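Local structure of putative dihydrodipicolinate synthase (Thermus thermophilus, 2PCQ) at residues A[120-125]-A[147-152]. The protein belongs to the dihydrodipicolinate synthase family and folds as an eight-stranded parallel beta/alpha (TIM) barrel. Residues are numbered along the deposited sequence; the frame is centred on the assembly and turned at random.
Sequences PLFLYH and NVLGIK. With K (potassium ion), chain B.
Y124 and K152 both set CG anti to the backbone N (chi1 -157° and 175°), and the lysine chain runs on fully extended, so the two side chains travel alongside one another into the barrel interior. K152 CD lies 3.4 Å from Y124 CE2, and at the tips NZ donates to Y124 OH across a short 2.6 Å. The phenol oxygen has a second hydrogen-bond partner in the backbone N of S40, while L93 of the preceding strand flanks both side chains.

The two strands, 121-125 and 148-152, are neighbours in the barrel and run parallel, 22° apart. L123 is gripped from both ends: its N donates to G150 O, and its O receives K152 N at 2.8 Å; H125 N to K152 O continues the ladder. Nearer the start, L121 N meets N147 O almost head-on, but L149 N reaches L121 O only in a weak, bent bond. Here L149 puts CB over one face of the F122 ring, 4.0 Å from its centroid, a CH-pi contact, and the ring edge comes up to I151 N. On the outer side, L121 and L123 meet helix 107-118 and I151 meets helix 158-167, while V148 packs against L121 and L123.

V148 O binds the potassium ion at 3.0 Å, together with the carbonyls of A143, H145 and E170 and two waters. At the other end, bonds from K152 NZ and S40 N hold the phenol tip, so Y124 and K152 constrain each other's position.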
loop_
_atom_site.group_PDB
_atom_site.type_symbol
_atom_site.label_atom_id
_atom_site.label_comp_id
_atom_site.label_asym_id
_atom_site.label_seq_id
_atom_site.Cartn_x
_atom_site.Cartn_y
_atom_site.Cartn_z
ATOM N N PRO A 120 8.054 32.695 -7.298
ATOM C CA PRO A 120 8.532 31.999 -6.098
ATOM C C PRO A 120 7.483 30.972 -5.730
ATOM O O PRO A 120 6.288 31.194 -5.950
ATOM C CB PRO A 120 8.628 33.123 -5.052
ATOM C CG PRO A 120 8.828 34.361 -5.910
ATOM C CD PRO A 120 7.892 34.135 -7.047
ATOM N N LEU A 121 7.921 29.837 -5.211
ATOM C CA LEU A 121 6.986 28.811 -4.813
ATOM C C LEU A 121 7.457 27.890 -3.708
ATOM O O LEU A 121 8.653 27.792 -3.415
ATOM C CB LEU A 121 6.542 27.957 -6.029
ATOM C CG LEU A 121 7.307 26.809 -6.725
ATOM C CD1 LEU A 121 7.962 27.318 -7.988
ATOM C CD2 LEU A 121 8.319 26.154 -5.810
ATOM N N PHE A 122 6.486 27.224 -3.092
ATOM C CA PHE A 122 6.740 26.249 -2.040
ATOM C C PHE A 122 6.327 24.925 -2.670
ATOM O O PHE A 122 5.363 24.877 -3.434
ATOM C CB PHE A 122 5.845 26.512 -0.828
ATOM C CG PHE A 122 6.327 27.623 0.062
ATOM C CD1 PHE A 122 7.179 27.352 1.126
ATOM C CD2 PHE A 122 5.919 28.936 -0.156
ATOM C CE1 PHE A 122 7.617 28.370 1.969
ATOM C CE2 PHE A 122 6.350 29.962 0.676
ATOM C CZ PHE A 122 7.201 29.678 1.744
ATOM N N LEU A 123 7.063 23.861 -2.374
ATOM C CA LEU A 123 6.705 22.551 -2.889
ATOM C C LEU A 123 5.497 22.146 -2.041
ATOM O O LEU A 123 5.422 22.496 -0.861
ATOM C CB LEU A 123 7.863 21.565 -2.699
ATOM C CG LEU A 123 9.194 21.984 -3.338
ATOM C CD1 LEU A 123 10.218 20.873 -3.166
ATOM C CD2 LEU A 123 8.984 22.290 -4.820
ATOM N N TYR A 124 4.549 21.433 -2.642
ATOM C CA TYR A 124 3.346 21.027 -1.926
ATOM C C TYR A 124 3.225 19.511 -1.888
ATOM O O TYR A 124 2.878 18.882 -2.885
ATOM C CB TYR A 124 2.112 21.631 -2.606
ATOM C CG TYR A 124 0.889 21.774 -1.717
ATOM C CD1 TYR A 124 -0.179 22.577 -2.108
ATOM C CD2 TYR A 124 0.814 21.142 -0.472
ATOM C CE1 TYR A 124 -1.287 22.764 -1.285
ATOM C CE2 TYR A 124 -0.293 21.320 0.362
ATOM C CZ TYR A 124 -1.338 22.137 -0.053
ATOM O OH TYR A 124 -2.421 22.363 0.771
ATOM N N HIS A 125 3.520 18.931 -0.730
ATOM C CA HIS A 125 3.438 17.486 -0.556
ATOM C C HIS A 125 2.219 17.142 0.299
ATOM O O HIS A 125 2.247 17.276 1.523
ATOM C CB HIS A 125 4.710 16.967 0.119
ATOM C CG HIS A 125 4.745 15.478 0.285
ATOM N ND1 HIS A 125 4.556 14.604 -0.766
ATOM C CD2 HIS A 125 4.964 14.707 1.376
ATOM C CE1 HIS A 125 4.659 13.362 -0.330
ATOM N NE2 HIS A 125 4.907 13.395 0.967
ATOM N N ASN A 147 14.156 30.508 -6.095
ATOM C CA ASN A 147 12.705 30.689 -6.053
ATOM C C ASN A 147 11.902 29.540 -5.449
ATOM O O ASN A 147 10.674 29.581 -5.433
ATOM C CB ASN A 147 12.163 31.012 -7.447
ATOM C CG ASN A 147 11.907 32.499 -7.640
ATOM O OD1 ASN A 147 11.392 32.928 -8.673
ATOM N ND2 ASN A 147 12.263 33.292 -6.638
ATOM N N VAL A 148 12.586 28.505 -4.977
ATOM C CA VAL A 148 11.901 27.394 -4.323
ATOM C C VAL A 148 12.101 27.716 -2.845
ATOM O O VAL A 148 13.048 27.255 -2.225
ATOM C CB VAL A 148 12.553 26.039 -4.667
ATOM C CG1 VAL A 148 11.911 24.926 -3.847
ATOM C CG2 VAL A 148 12.388 25.748 -6.157
ATOM N N LEU A 149 11.201 28.522 -2.294
ATOM C CA LEU A 149 11.297 28.977 -0.906
ATOM C C LEU A 149 11.301 27.913 0.179
ATOM O O LEU A 149 11.944 28.076 1.219
ATOM C CB LEU A 149 10.177 29.976 -0.621
ATOM C CG LEU A 149 10.047 31.100 -1.649
ATOM C CD1 LEU A 149 9.028 32.113 -1.149
ATOM C CD2 LEU A 149 11.401 31.770 -1.875
ATOM N N GLY A 150 10.575 26.831 -0.051
ATOM C CA GLY A 150 10.514 25.781 0.943
ATOM C C GLY A 150 9.470 24.756 0.573
ATOM O O GLY A 150 9.238 24.497 -0.608
ATOM N N ILE A 151 8.819 24.183 1.576
ATOM C CA ILE A 151 7.821 23.169 1.311
ATOM C C ILE A 151 6.728 23.095 2.365
ATOM O O ILE A 151 6.974 23.328 3.547
ATOM C CB ILE A 151 8.491 21.779 1.224
ATOM C CG1 ILE A 151 7.473 20.709 0.828
ATOM C CG2 ILE A 151 9.105 21.421 2.576
ATOM C CD1 ILE A 151 8.106 19.352 0.530
ATOM N N LYS A 152 5.510 22.812 1.920
ATOM C CA LYS A 152 4.409 22.603 2.845
ATOM C C LYS A 152 4.255 21.088 2.772
ATOM O O LYS A 152 3.966 20.535 1.705
ATOM C CB LYS A 152 3.108 23.257 2.384
ATOM C CG LYS A 152 1.944 22.917 3.321
ATOM C CD LYS A 152 0.593 23.431 2.838
ATOM C CE LYS A 152 -0.521 22.884 3.734
ATOM N NZ LYS A 152 -1.886 23.168 3.211
HETATM K K K B . 15.911 27.947 -1.740
HETATM O O HOH W 1 18.741 28.991 -2.575
HETATM O O HOH W 2 15.011 30.810 -0.895
#